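Local coordinates for amidohydrolase family protein (Acinetobacter baumannii, PDB 4I6K) that probably hydrolyses 2-pyrone-4,6-dicarboxylic acid, as a member of the amidohydrolase family, at residues D39-I42 with E43-Y47; A53-Q56 with S57-H61; L155-P158 with P159-V163; I233-K237 with G238-K242; I264-F267 with K268-F272. One frame throughout, in Å; residues are numbered along the deposited sequence.

Contact 1 (D39-I42 with E43-Y47)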
loop_
_atom_site.group_PDB
_atom_site.type_symbol
_atom_site.label_atom_id
_atom_site.label_comp_id
_atom_site.label_asym_id
_atom_site.label_seq_id
_atom_site.Cartn_x
_atom_site.Cartn_y
_atom_site.Cartn_z
ATOM N N ASP A 39 -5.854 -14.833 -15.052
ATOM C CA ASP A 39 -6.057 -13.387 -15.174
ATOM C C ASP A 39 -5.209 -12.813 -16.309
ATOM O O ASP A 39 -4.106 -13.286 -16.562
ATOM C CB ASP A 39 -5.721 -12.685 -13.852
ATOM C CG ASP A 39 -6.520 -13.231 -12.687
ATOM O OD1 ASP A 39 -6.003 -13.234 -11.554
ATOM O OD2 ASP A 39 -7.663 -13.674 -12.909
ATOM N N HIS A 40 -5.732 -11.797 -16.990
ATOM C CA HIS A 40 -5.016 -11.149 -18.081
ATOM C C HIS A 40 -3.983 -10.140 -17.564
ATOM O O HIS A 40 -4.306 -9.222 -16.816
ATOM C CB HIS A 40 -6.009 -10.481 -19.042
ATOM C CG HIS A 40 -5.373 -9.594 -20.072
ATOM N ND1 HIS A 40 -4.586 -10.081 -21.095
ATOM C CD2 HIS A 40 -5.435 -8.253 -20.255
ATOM C CE1 HIS A 40 -4.180 -9.078 -21.855
ATOM N NE2 HIS A 40 -4.680 -7.958 -21.365
ATOM N N SER A 41 -2.733 -10.332 -17.965
ATOM C CA SER A 41 -1.669 -9.401 -17.634
ATOM C C SER A 41 -1.515 -8.392 -18.778
ATOM O O SER A 41 -1.297 -8.778 -19.926
ATOM C CB SER A 41 -0.364 -10.163 -17.405
ATOM O OG SER A 41 0.621 -9.319 -16.836
ATOM N N ILE A 42 -1.634 -7.105 -18.466
ATOM C CA ILE A 42 -1.678 -6.078 -19.503
ATOM C C ILE A 42 -0.402 -6.006 -20.346
ATOM O O ILE A 42 0.695 -6.345 -19.875
ATOM C CB ILE A 42 -2.039 -4.683 -18.932
ATOM C CG1 ILE A 42 -0.896 -4.155 -18.051
ATOM C CG2 ILE A 42 -3.376 -4.753 -18.177
ATOM C CD1 ILE A 42 -1.081 -2.731 -17.573
ATOM N N GLU A 43 -0.569 -5.549 -21.587
ATOM C CA GLU A 43 0.471 -5.603 -22.613
ATOM C C GLU A 43 1.771 -4.923 -22.183
ATOM O O GLU A 43 2.867 -5.373 -22.527
ATOM C CB GLU A 43 -0.048 -4.982 -23.917
ATOM C CG GLU A 43 0.890 -5.113 -25.119
ATOM C CD GLU A 43 0.534 -4.152 -26.250
ATOM O OE1 GLU A 43 0.241 -2.969 -25.964
ATOM O OE2 GLU A 43 0.554 -4.579 -27.425
ATOM N N THR A 44 1.643 -3.839 -21.431
ATOM C CA THR A 44 2.800 -3.073 -20.997
ATOM C C THR A 44 3.282 -3.434 -19.581
ATOM O O THR A 44 4.038 -2.671 -18.972
ATOM C CB THR A 44 2.490 -1.567 -21.054
ATOM O OG1 THR A 44 1.480 -1.251 -20.088
ATOM C CG2 THR A 44 1.982 -1.186 -22.432
ATOM N N ALA A 45 2.845 -4.579 -19.052
ATOM C CA ALA A 45 3.237 -4.999 -17.697
ATOM C C ALA A 45 4.760 -5.018 -17.539
ATOM O O ALA A 45 5.478 -5.477 -18.435
ATOM C CB ALA A 45 2.660 -6.359 -17.371
ATOM N N ARG A 46 5.251 -4.494 -16.417
ATOM C CA ARG A 46 6.687 -4.536 -16.116
ATOM C C ARG A 46 7.124 -5.984 -15.929
ATOM O O ARG A 46 8.285 -6.326 -16.152
ATOM C CB ARG A 46 7.014 -3.742 -14.842
ATOM C CG ARG A 46 7.103 -2.233 -15.019
ATOM C CD ARG A 46 7.474 -1.516 -13.694
ATOM N NE ARG A 46 6.314 -1.241 -12.834
ATOM C CZ ARG A 46 6.126 -1.772 -11.625
ATOM N NH1 ARG A 46 7.017 -2.610 -11.114
ATOM N NH2 ARG A 46 5.044 -1.465 -10.920
ATOM N N TYR A 47 6.188 -6.819 -15.487
ATOM C CA TYR A 47 6.439 -8.230 -15.267
ATOM C C TYR A 47 5.128 -8.982 -15.203
ATOM O O TYR A 47 4.057 -8.384 -15.055
ATOM C CB TYR A 47 7.228 -8.463 -13.978
ATOM C CG TYR A 47 6.459 -8.155 -12.717
ATOM C CD1 TYR A 47 5.917 -9.172 -11.939
ATOM C CD2 TYR A 47 6.281 -6.841 -12.300
ATOM C CE1 TYR A 47 5.214 -8.887 -10.784
ATOM C CE2 TYR A 47 5.582 -6.541 -11.153
ATOM C CZ TYR A 47 5.049 -7.563 -10.397
ATOM O OH TYR A 47 4.353 -7.248 -9.250
#

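Contact 2 (A53-Q56 with S57-H61)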
loop_
_atom_site.group_PDB
_atom_site.type_symbol
_atom_site.label_atom_id
_atom_site.label_comp_id
_atom_site.label_asym_id
_atom_site.label_seq_id
_atom_site.Cartn_x
_atom_site.Cartn_y
_atom_site.Cartn_z
ATOM N N ALA A 53 -1.427 -17.045 -6.973
ATOM C CA ALA A 53 -1.451 -16.392 -5.656
ATOM C C ALA A 53 -2.895 -16.265 -5.159
ATOM O O ALA A 53 -3.534 -15.234 -5.367
ATOM C CB ALA A 53 -0.766 -15.014 -5.712
ATOM N N THR A 54 -3.400 -17.316 -4.509
ATOM C CA THR A 54 -4.833 -17.454 -4.217
ATOM C C THR A 54 -5.251 -16.845 -2.885
ATOM O O THR A 54 -4.439 -16.746 -1.950
ATOM C CB THR A 54 -5.257 -18.937 -4.177
ATOM O OG1 THR A 54 -4.542 -19.605 -3.130
ATOM C CG2 THR A 54 -4.956 -19.616 -5.488
ATOM N N VAL A 55 -6.530 -16.469 -2.788
ATOM C CA VAL A 55 -7.061 -15.960 -1.528
ATOM C C VAL A 55 -6.842 -17.035 -0.501
ATOM O O VAL A 55 -6.469 -16.774 0.649
ATOM C CB VAL A 55 -8.556 -15.698 -1.587
ATOM C CG1 VAL A 55 -8.931 -14.647 -0.546
ATOM C CG2 VAL A 55 -8.956 -15.239 -2.958
ATOM N N GLN A 56 -7.084 -18.261 -0.942
ATOM C CA GLN A 56 -6.904 -19.433 -0.113
ATOM C C GLN A 56 -5.516 -19.404 0.532
ATOM O O GLN A 56 -5.384 -19.411 1.753
ATOM C CB GLN A 56 -7.091 -20.684 -0.977
ATOM C CG GLN A 56 -6.709 -21.993 -0.313
ATOM C CD GLN A 56 -7.745 -22.439 0.693
ATOM O OE1 GLN A 56 -7.495 -23.331 1.507
ATOM N NE2 GLN A 56 -8.920 -21.814 0.646
ATOM N N SER A 57 -4.483 -19.364 -0.295
ATOM C CA SER A 57 -3.126 -19.302 0.219
ATOM C C SER A 57 -2.953 -18.104 1.161
ATOM O O SER A 57 -2.350 -18.221 2.230
ATOM C CB SER A 57 -2.123 -19.240 -0.935
ATOM O OG SER A 57 -0.798 -19.345 -0.445
ATOM N N PHE A 58 -3.504 -16.957 0.770
ATOM C CA PHE A 58 -3.348 -15.744 1.562
ATOM C C PHE A 58 -4.054 -15.820 2.919
ATOM O O PHE A 58 -3.454 -15.506 3.951
ATOM C CB PHE A 58 -3.811 -14.517 0.777
ATOM C CG PHE A 58 -3.747 -13.245 1.565
ATOM C CD1 PHE A 58 -2.569 -12.849 2.161
ATOM C CD2 PHE A 58 -4.871 -12.449 1.717
ATOM C CE1 PHE A 58 -2.513 -11.677 2.896
ATOM C CE2 PHE A 58 -4.823 -11.277 2.449
ATOM C CZ PHE A 58 -3.646 -10.888 3.036
ATOM N N ILE A 59 -5.320 -16.226 2.920
ATOM C CA ILE A 59 -6.044 -16.405 4.176
ATOM C C ILE A 59 -5.345 -17.459 5.015
ATOM O O ILE A 59 -5.389 -17.422 6.247
ATOM C CB ILE A 59 -7.527 -16.817 3.968
ATOM C CG1 ILE A 59 -8.452 -15.597 4.006
ATOM C CG2 ILE A 59 -7.976 -17.724 5.088
ATOM C CD1 ILE A 59 -8.132 -14.541 3.006
ATOM N N SER A 60 -4.685 -18.403 4.351
ATOM C CA SER A 60 -3.967 -19.445 5.079
ATOM C C SER A 60 -2.782 -18.886 5.866
ATOM O O SER A 60 -2.497 -19.332 6.975
ATOM C CB SER A 60 -3.489 -20.532 4.129
ATOM O OG SER A 60 -2.878 -21.564 4.864
ATOM N N HIS A 61 -2.081 -17.914 5.288
ATOM C CA HIS A 61 -0.988 -17.255 5.999
ATOM C C HIS A 61 -1.482 -16.380 7.155
ATOM O O HIS A 61 -0.838 -16.308 8.203
ATOM C CB HIS A 61 -0.145 -16.426 5.040
ATOM C CG HIS A 61 0.652 -17.249 4.080
ATOM N ND1 HIS A 61 0.374 -17.300 2.732
ATOM C CD2 HIS A 61 1.712 -18.067 4.278
ATOM C CE1 HIS A 61 1.236 -18.104 2.136
ATOM N NE2 HIS A 61 2.062 -18.578 3.052
#

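Contact 3 (L155-P158 with P159-V163)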
loop_
_atom_site.group_PDB
_atom_site.type_symbol
_atom_site.label_atom_id
_atom_site.label_comp_id
_atom_site.label_asym_id
_atom_site.label_seq_id
_atom_site.Cartn_x
_atom_site.Cartn_y
_atom_site.Cartn_z
ATOM N N LEU A 155 -0.401 5.562 -2.548
ATOM C CA LEU A 155 0.668 5.831 -3.514
ATOM C C LEU A 155 1.769 4.784 -3.451
ATOM O O LEU A 155 2.246 4.418 -2.375
ATOM C CB LEU A 155 1.300 7.212 -3.287
ATOM C CG LEU A 155 0.336 8.380 -3.058
ATOM C CD1 LEU A 155 1.090 9.702 -2.870
ATOM C CD2 LEU A 155 -0.665 8.463 -4.197
ATOM N N HIS A 156 2.165 4.304 -4.618
ATOM C CA HIS A 156 3.395 3.570 -4.728
ATOM C C HIS A 156 4.214 4.297 -5.776
ATOM O O HIS A 156 3.836 4.336 -6.942
ATOM C CB HIS A 156 3.143 2.130 -5.136
ATOM C CG HIS A 156 4.378 1.291 -5.121
ATOM N ND1 HIS A 156 4.762 0.501 -6.187
ATOM C CD2 HIS A 156 5.341 1.146 -4.178
ATOM C CE1 HIS A 156 5.894 -0.110 -5.890
ATOM N NE2 HIS A 156 6.266 0.262 -4.677
ATOM N N ALA A 157 5.320 4.896 -5.346
ATOM C CA ALA A 157 6.054 5.801 -6.202
ATOM C C ALA A 157 7.401 6.174 -5.603
ATOM O O ALA A 157 7.583 6.125 -4.388
ATOM C CB ALA A 157 5.231 7.054 -6.461
ATOM N N PRO A 158 8.354 6.553 -6.468
ATOM C CA PRO A 158 9.671 6.988 -6.037
ATOM C C PRO A 158 9.608 8.376 -5.408
ATOM O O PRO A 158 8.759 9.197 -5.789
ATOM C CB PRO A 158 10.457 7.050 -7.348
ATOM C CG PRO A 158 9.396 7.346 -8.394
ATOM C CD PRO A 158 8.220 6.541 -7.938
ATOM N N PRO A 159 10.520 8.646 -4.457
ATOM C CA PRO A 159 10.527 9.917 -3.755
ATOM C C PRO A 159 10.468 11.137 -4.687
ATOM O O PRO A 159 9.812 12.127 -4.359
ATOM C CB PRO A 159 11.819 9.851 -2.951
ATOM C CG PRO A 159 11.880 8.381 -2.558
ATOM C CD PRO A 159 11.445 7.669 -3.843
ATOM N N LYS A 160 11.114 11.056 -5.844
ATOM C CA LYS A 160 11.077 12.153 -6.796
ATOM C C LYS A 160 9.653 12.413 -7.294
ATOM O O LYS A 160 9.335 13.511 -7.734
ATOM C CB LYS A 160 12.030 11.882 -7.966
ATOM C CG LYS A 160 11.623 10.731 -8.881
ATOM C CD LYS A 160 12.689 10.505 -9.946
ATOM C CE LYS A 160 12.554 9.173 -10.673
ATOM N NZ LYS A 160 11.898 9.302 -12.008
ATOM N N TYR A 161 8.804 11.392 -7.209
ATOM C CA TYR A 161 7.422 11.500 -7.638
ATOM C C TYR A 161 6.556 11.938 -6.463
ATOM O O TYR A 161 5.648 12.778 -6.613
ATOM C CB TYR A 161 6.930 10.152 -8.176
ATOM C CG TYR A 161 7.184 9.906 -9.658
ATOM C CD1 TYR A 161 6.547 8.861 -10.314
ATOM C CD2 TYR A 161 8.058 10.709 -10.399
ATOM C CE1 TYR A 161 6.756 8.615 -11.663
ATOM C CE2 TYR A 161 8.281 10.468 -11.769
ATOM C CZ TYR A 161 7.619 9.408 -12.392
ATOM O OH TYR A 161 7.794 9.119 -13.744
ATOM N N LEU A 162 6.845 11.369 -5.292
ATOM C CA LEU A 162 6.088 11.689 -4.080
ATOM C C LEU A 162 6.192 13.168 -3.730
ATOM O O LEU A 162 5.206 13.776 -3.315
ATOM C CB LEU A 162 6.560 10.844 -2.893
ATOM C CG LEU A 162 6.401 9.335 -3.019
ATOM C CD1 LEU A 162 7.194 8.608 -1.932
ATOM C CD2 LEU A 162 4.934 8.982 -2.947
ATOM N N VAL A 163 7.386 13.740 -3.884
ATOM C CA VAL A 163 7.606 15.156 -3.584
ATOM C C VAL A 163 6.689 16.049 -4.438
ATOM O O VAL A 163 6.358 17.185 -4.067
ATOM C CB VAL A 163 9.067 15.551 -3.824
ATOM C CG1 VAL A 163 9.216 17.062 -3.772
ATOM C CG2 VAL A 163 9.988 14.866 -2.812
#

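Contact 4 (I233-K237 with G238-K242)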
loop_
_atom_site.group_PDB
_atom_site.type_symbol
_atom_site.label_atom_id
_atom_site.label_comp_id
_atom_site.label_asym_id
_atom_site.label_seq_id
_atom_site.Cartn_x
_atom_site.Cartn_y
_atom_site.Cartn_z
ATOM N N ILE A 233 12.886 7.769 11.979
ATOM C CA ILE A 233 12.501 9.101 11.517
ATOM C C ILE A 233 10.992 9.329 11.696
ATOM O O ILE A 233 10.576 10.277 12.351
ATOM C CB ILE A 233 12.930 9.313 10.059
ATOM C CG1 ILE A 233 14.456 9.328 9.973
ATOM C CG2 ILE A 233 12.357 10.602 9.489
ATOM C CD1 ILE A 233 14.990 9.434 8.557
ATOM N N PHE A 234 10.173 8.438 11.141
ATOM C CA PHE A 234 8.714 8.512 11.314
ATOM C C PHE A 234 8.330 8.726 12.779
ATOM O O PHE A 234 7.456 9.537 13.101
ATOM C CB PHE A 234 8.040 7.233 10.813
ATOM C CG PHE A 234 8.345 6.900 9.376
ATOM C CD1 PHE A 234 8.778 7.883 8.495
ATOM C CD2 PHE A 234 8.171 5.600 8.895
ATOM C CE1 PHE A 234 9.040 7.575 7.158
ATOM C CE2 PHE A 234 8.429 5.284 7.563
ATOM C CZ PHE A 234 8.867 6.275 6.698
ATOM N N LYS A 235 8.976 7.968 13.660
ATOM C CA LYS A 235 8.725 8.076 15.086
ATOM C C LYS A 235 8.963 9.498 15.576
ATOM O O LYS A 235 8.083 10.106 16.188
ATOM C CB LYS A 235 9.638 7.135 15.862
ATOM C CG LYS A 235 8.956 6.446 17.008
ATOM C CD LYS A 235 8.684 5.003 16.629
ATOM C CE LYS A 235 9.977 4.193 16.631
ATOM N NZ LYS A 235 10.439 3.829 18.011
ATOM N N GLU A 236 10.155 10.021 15.317
ATOM C CA GLU A 236 10.524 11.333 15.826
ATOM C C GLU A 236 9.664 12.439 15.224
ATOM O O GLU A 236 9.483 13.495 15.834
ATOM C CB GLU A 236 11.993 11.602 15.554
ATOM C CG GLU A 236 12.885 10.513 16.101
ATOM C CD GLU A 236 14.091 10.249 15.216
ATOM O OE1 GLU A 236 14.280 10.988 14.222
ATOM O OE2 GLU A 236 14.843 9.295 15.512
ATOM N N LYS A 237 9.126 12.202 14.031
ATOM C CA LYS A 237 8.330 13.230 13.377
ATOM C C LYS A 237 6.960 13.301 14.045
ATOM O O LYS A 237 6.233 14.273 13.876
ATOM C CB LYS A 237 8.206 12.969 11.876
ATOM C CG LYS A 237 9.470 13.336 11.096
ATOM C CD LYS A 237 9.320 13.140 9.571
ATOM C CE LYS A 237 8.330 14.129 8.897
ATOM N NZ LYS A 237 8.599 15.584 9.157
ATOM N N GLY A 238 6.629 12.269 14.817
ATOM C CA GLY A 238 5.321 12.178 15.474
ATOM C C GLY A 238 4.265 11.321 14.778
ATOM O O GLY A 238 3.065 11.457 15.056
ATOM N N PHE A 239 4.699 10.420 13.897
ATOM C CA PHE A 239 3.782 9.667 13.040
ATOM C C PHE A 239 3.524 8.198 13.453
ATOM O O PHE A 239 3.034 7.393 12.648
ATOM C CB PHE A 239 4.260 9.726 11.583
ATOM C CG PHE A 239 4.097 11.083 10.940
ATOM C CD1 PHE A 239 3.107 11.302 9.993
ATOM C CD2 PHE A 239 4.934 12.140 11.283
ATOM C CE1 PHE A 239 2.944 12.557 9.402
ATOM C CE2 PHE A 239 4.779 13.384 10.693
ATOM C CZ PHE A 239 3.776 13.593 9.751
ATOM N N LEU A 240 3.838 7.851 14.695
ATOM C CA LEU A 240 3.595 6.490 15.193
ATOM C C LEU A 240 2.180 5.954 14.955
ATOM O O LEU A 240 2.004 4.758 14.719
ATOM C CB LEU A 240 3.891 6.402 16.693
ATOM C CG LEU A 240 4.047 4.964 17.166
ATOM C CD1 LEU A 240 5.166 4.285 16.350
ATOM C CD2 LEU A 240 4.337 4.939 18.657
ATOM N N HIS A 241 1.171 6.819 15.046
ATOM C CA HIS A 241 -0.219 6.371 14.924
ATOM C C HIS A 241 -0.677 6.434 13.480
ATOM O O HIS A 241 -1.824 6.129 13.153
ATOM C CB HIS A 241 -1.143 7.167 15.850
ATOM C CG HIS A 241 -0.756 7.057 17.286
ATOM N ND1 HIS A 241 -1.489 6.332 18.199
ATOM C CD2 HIS A 241 0.323 7.528 17.956
ATOM C CE1 HIS A 241 -0.890 6.383 19.377
ATOM N NE2 HIS A 241 0.210 7.103 19.256
ATOM N N LYS A 242 0.252 6.797 12.610
ATOM C CA LYS A 242 -0.034 6.866 11.195
ATOM C C LYS A 242 0.629 5.703 10.456
ATOM O O LYS A 242 0.598 5.625 9.229
ATOM C CB LYS A 242 0.453 8.207 10.645
ATOM C CG LYS A 242 -0.039 9.428 11.437
ATOM C CD LYS A 242 -1.553 9.418 11.673
ATOM C CE LYS A 242 -2.349 9.350 10.349
ATOM N NZ LYS A 242 -2.280 10.596 9.504
#

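Contact 5 (I264-F267 with K268-F272)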
loop_
_atom_site.group_PDB
_atom_site.type_symbol
_atom_site.label_atom_id
_atom_site.label_comp_id
_atom_site.label_asym_id
_atom_site.label_seq_id
_atom_site.Cartn_x
_atom_site.Cartn_y
_atom_site.Cartn_z
ATOM N N ILE A 264 7.138 -11.230 8.295
ATOM C CA ILE A 264 6.826 -11.123 9.728
ATOM C C ILE A 264 8.077 -10.853 10.560
ATOM O O ILE A 264 8.065 -10.013 11.460
ATOM C CB ILE A 264 6.206 -12.421 10.279
ATOM C CG1 ILE A 264 4.996 -12.852 9.449
ATOM C CG2 ILE A 264 5.813 -12.243 11.740
ATOM C CD1 ILE A 264 3.872 -11.863 9.483
ATOM N N LYS A 265 9.150 -11.576 10.249
ATOM C CA LYS A 265 10.387 -11.525 11.027
ATOM C C LYS A 265 11.072 -10.155 10.972
ATOM O O LYS A 265 11.450 -9.598 12.004
ATOM C CB LYS A 265 11.346 -12.629 10.582
ATOM C CG LYS A 265 12.601 -12.731 11.426
ATOM C CD LYS A 265 13.348 -14.019 11.137
ATOM C CE LYS A 265 14.572 -14.145 12.034
ATOM N NZ LYS A 265 14.228 -14.222 13.486
ATOM N N ALA A 266 11.227 -9.612 9.769
ATOM C CA ALA A 266 11.830 -8.294 9.615
ATOM C C ALA A 266 11.010 -7.213 10.333
ATOM O O ALA A 266 11.553 -6.249 10.868
ATOM C CB ALA A 266 11.986 -7.960 8.139
ATOM N N PHE A 267 9.695 -7.375 10.348
ATOM C CA PHE A 267 8.858 -6.379 10.981
ATOM C C PHE A 267 9.224 -6.266 12.456
ATOM O O PHE A 267 9.346 -5.165 12.999
ATOM C CB PHE A 267 7.373 -6.724 10.808
ATOM C CG PHE A 267 6.470 -5.907 11.676
ATOM C CD1 PHE A 267 5.876 -6.466 12.798
ATOM C CD2 PHE A 267 6.243 -4.567 11.393
ATOM C CE1 PHE A 267 5.046 -5.716 13.621
ATOM C CE2 PHE A 267 5.430 -3.808 12.212
ATOM C CZ PHE A 267 4.826 -4.388 13.335
ATOM N N LYS A 268 9.403 -7.417 13.097
ATOM C CA LYS A 268 9.699 -7.466 14.526
ATOM C C LYS A 268 11.102 -6.942 14.797
ATOM O O LYS A 268 11.402 -6.484 15.895
ATOM C CB LYS A 268 9.559 -8.893 15.050
ATOM C CG LYS A 268 8.166 -9.491 14.902
ATOM C CD LYS A 268 8.069 -10.839 15.628
ATOM C CE LYS A 268 6.718 -11.506 15.415
ATOM N NZ LYS A 268 6.780 -12.983 15.608
ATOM N N GLN A 269 11.994 -7.092 13.832
ATOM C CA GLN A 269 13.289 -6.444 13.887
ATOM C C GLN A 269 13.288 -4.949 13.729
ATOM O O GLN A 269 13.943 -4.243 14.462
ATOM C CB GLN A 269 14.241 -7.059 12.893
ATOM C CG GLN A 269 14.943 -8.234 13.470
ATOM C CD GLN A 269 15.512 -9.127 12.425
ATOM O OE1 GLN A 269 15.578 -10.342 12.606
ATOM N NE2 GLN A 269 15.925 -8.539 11.310
ATOM N N ILE A 270 12.533 -4.471 12.767
ATOM C CA ILE A 270 12.330 -3.040 12.601
ATOM C C ILE A 270 11.540 -2.449 13.771
ATOM O O ILE A 270 11.912 -1.423 14.325
ATOM C CB ILE A 270 11.574 -2.732 11.299
ATOM C CG1 ILE A 270 12.444 -3.084 10.088
ATOM C CG2 ILE A 270 11.160 -1.257 11.261
ATOM C CD1 ILE A 270 11.655 -3.590 8.902
ATOM N N VAL A 271 10.438 -3.095 14.130
ATOM C CA VAL A 271 9.607 -2.619 15.222
ATOM C C VAL A 271 9.746 -3.566 16.398
ATOM O O VAL A 271 8.944 -4.487 16.577
ATOM C CB VAL A 271 8.125 -2.524 14.811
ATOM C CG1 VAL A 271 7.298 -1.870 15.922
ATOM C CG2 VAL A 271 7.997 -1.745 13.514
ATOM N N PHE A 272 10.775 -3.331 17.198
ATOM C CA PHE A 272 11.073 -4.182 18.329
ATOM C C PHE A 272 10.066 -4.052 19.485
ATOM O O PHE A 272 9.634 -5.052 20.069
ATOM C CB PHE A 272 12.491 -3.898 18.821
ATOM C CG PHE A 272 12.968 -4.883 19.832
ATOM C CD1 PHE A 272 13.763 -4.486 20.896
ATOM C CD2 PHE A 272 12.590 -6.219 19.737
ATOM C CE1 PHE A 272 14.189 -5.404 21.833
ATOM C CE2 PHE A 272 13.009 -7.142 20.674
ATOM C CZ PHE A 272 13.809 -6.735 21.723
#

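Contact 1 (D39-I42 with E43-Y47)
Ile42 and Ala45 are the first and last residues of a tight reversal, and the isoleucine side chain runs beside it. Its CB stays next to the following peptide, as the chain geometry requires. From there CG1 stands between the backbone N and the carbonyl carbon (chi1 68°), which brings it to Ala45, meeting Ala45 CB at 4.2 Å. The tip, CD1, runs on across the Thr44 side chain and comes 3.9 Å from Thr44 OG1. The backbone here is a type I beta turn from Ile42 to Ala45, set in the loop between strand 28-32 and helix 55-64 of the parallel-stranded amidohydrolase barrel. Its closing bond, Ala45 N to Ile42 O, is 2.9 Å long, with the donor well above the carbonyl plane. Alanine suits the fourth position because its methyl group fits against both Ile42 O and the hydroxyl of Ser41, whose OG is 3.6 Å from Ala45 CB. Ser41 OG also makes a weak hydrogen bond to Phe77 O. Just past the turn, Arg46 NH2 and Tyr47 OH are hydrogen-bonded to the bound citric acid, which probably came from the crystallisation liquor, and the tyrosine hydroxyl is also bonded to Thr252.

Contact 2 (A53-Q56 with S57-H61)
Thr54 caps the N terminus of helix 55-64 through a bond to Ser57, and this helix is the crossover of the beta-alpha-beta unit that joins strands 28-32 and 69-73. The capping bond runs from Ser57 N to Thr54 OG1, 2.8 Å long and nearly straight at 166°. Threonine fits the N-cap because its short hydroxyl can fold back over the first turn: OG1 sits between the backbone N and the carbonyl carbon (chi1 62°), facing an amide that has no helical carbonyl before it. The same residue also opens the main-chain series, since Phe58 N donates to Thr54 O at 2.9 Å. Ile59 N to Val55 O and Ser60 N to Gln56 O carry it on over the next two residues. Among the apolar contacts, Val55 and Ile59 are one turn apart and point the same way, and both pack on Leu96 of strand 96-100. Buried Phe58 also reaches Leu96, and touches Asp29 and Ala32 of strand 28-32. Polar Gln56 and Ser60 suit the outer side. Between the branched side chains of Val55 and Ile59 the meeting is close, Val55 CG1 lying 3.6 Å from Ile59 CD1.

Contact 3 (L155-P158 with P159-V163)
Pro158 lies over one face of the Tyr161 ring, its CG 4.0 Å from the ring centroid and 29° off the normal, a CH-pi contact. The two side chains cross at a slant, and CG is closest to the root of the ring, 3.6 Å from Tyr161 CG, while Pro158 CD lies over Tyr161 CD1. Ala157 CB approaches the same ring at its edge. Tyr161 can take this place because its CG swings back beside its own backbone N (chi1 -88°), toward the residues that precede the helix. On the neighbouring side, Leu162 CD2 fills the corner between Leu155 CD1, at 3.9 Å, and Ala157 CB, at 4.0 Å; the small alanine leaves room for both larger residues.

One carbonyl holds the first turn from which Tyr161 and Leu162 project. Pro158 O accepts from Tyr161 N at 2.6 Å, with the donor above the carbonyl plane, and from Leu162 N at 2.9 Å, much nearer that plane. Proline suits both Pro158 and Pro159, since the N-cap and the first helical turn need no amide hydrogen there for a helical bond. Farther out, Tyr161 OH bonds to Leu129 O, and Pro159 packs on Asp194 and Tyr195 of helix 193-201. The whole is a strand-to-helix junction in a beta-alpha-beta unit: strand 152-156 passes through Pro158 at the N-cap into helix 159-169 of the barrel.

Contact 4 (I233-K237 with G238-K242)
Lys235 O accepts from Gly238 N at 2.9 Å, the shorter of the two bonds that tie the end of helix 222-237 to the residues after it. The donor stands 57° out of the carbonyl plane. The second bond reaches farther back: Phe239 N donates to Phe234 O at 3.0 Å, with the donor only moderately tilted from the plane. That same oxygen lies at the edge of the Phe239 ring.

Side chains pack round the two bonds. Lys237 and Phe239 cross obliquely, Lys237 CB meeting Phe239 CD2 at 3.4 Å while Lys237 CE passes the ring at CE2. Phe239 is buried, its CG turned back beside its own N (chi1 -71°), and it packs on Leu202, as does Lys237. On another side Lys235 and Leu240 run alongside each other, Lys235 CD being 3.6 Å from Leu240 CD1. Lysine suits this place because its methylene chain can lie against leucine while NZ goes on to a salt bridge with Glu276; Leu240 itself packs on helix 274-289.

Gly238 has a positive phi of 98°, where a side chain would collide with Lys237 O, so glycine is the natural residue. Reversal at a glycine with two bonds back into the last turn is the Schellman motif, here leading from helix 222-237 toward the last barrel strand, 243-244.

Contact 5 (I264-F267 with K268-F272)
Phe267 and Val271 are one turn apart near the C-terminal end of helix 260-270, an amphipathic helix that packs against helices 222-237 and 274-289 in the outer layer of the barrel. Their side chains cross at an angle, Val271 CB sitting over one ring face of Phe267, 4.3 Å from the centroid and 24° off the normal. The contact is offset toward the rim, and Val271 CG2 comes to 3.5 Å from Phe267 CE2. The ring reaches this spot because CG is anti to the backbone N (chi1 168°), an orientation that also turns it to Trp245 and to Ile280 and Leu281 of helix 274-289. A flat, bulky phenylalanine suits a place walled on several sides.

Other pairs are set differently. Ile264 and Lys268 run side by side, the extended lysine chain laying CE 3.9 Å from Ile264 CG2, whereas Lys265 and Gln269 cross on the exposed side. Ile270 CD1 comes back over the preceding turn, 3.3 Å from Ala266 O and 4.4 Å from the small methyl, Ala266 CB. Val271 is the first residue to leave helical angles, yet its amide still closes the last turn, Val271 N donating to Phe267 O at 2.6 Å, nearly along the C=O axis.

How the contacts relate
All five contacts are local and follow one another along the chain; none nests in or crosses another. Contact 1 closes a turn in the long loop after strand 28-32, and contact 2 starts the helix that follows that loop; their nearest atoms are about 7 Å apart. Contact 3 turns strand 152-156 into helix 159-169, across the chain's centre from contact 2. Contact 4 ends helix 222-237 on the way to strand 243-244, and contact 5 closes the C-terminal turn of helix 260-270, with centres about 17 Å apart. Ile270 and Val271 of contact 5 touch Tyr231 of the helix that ends in contact 4. Both contacts also meet helix 274-289.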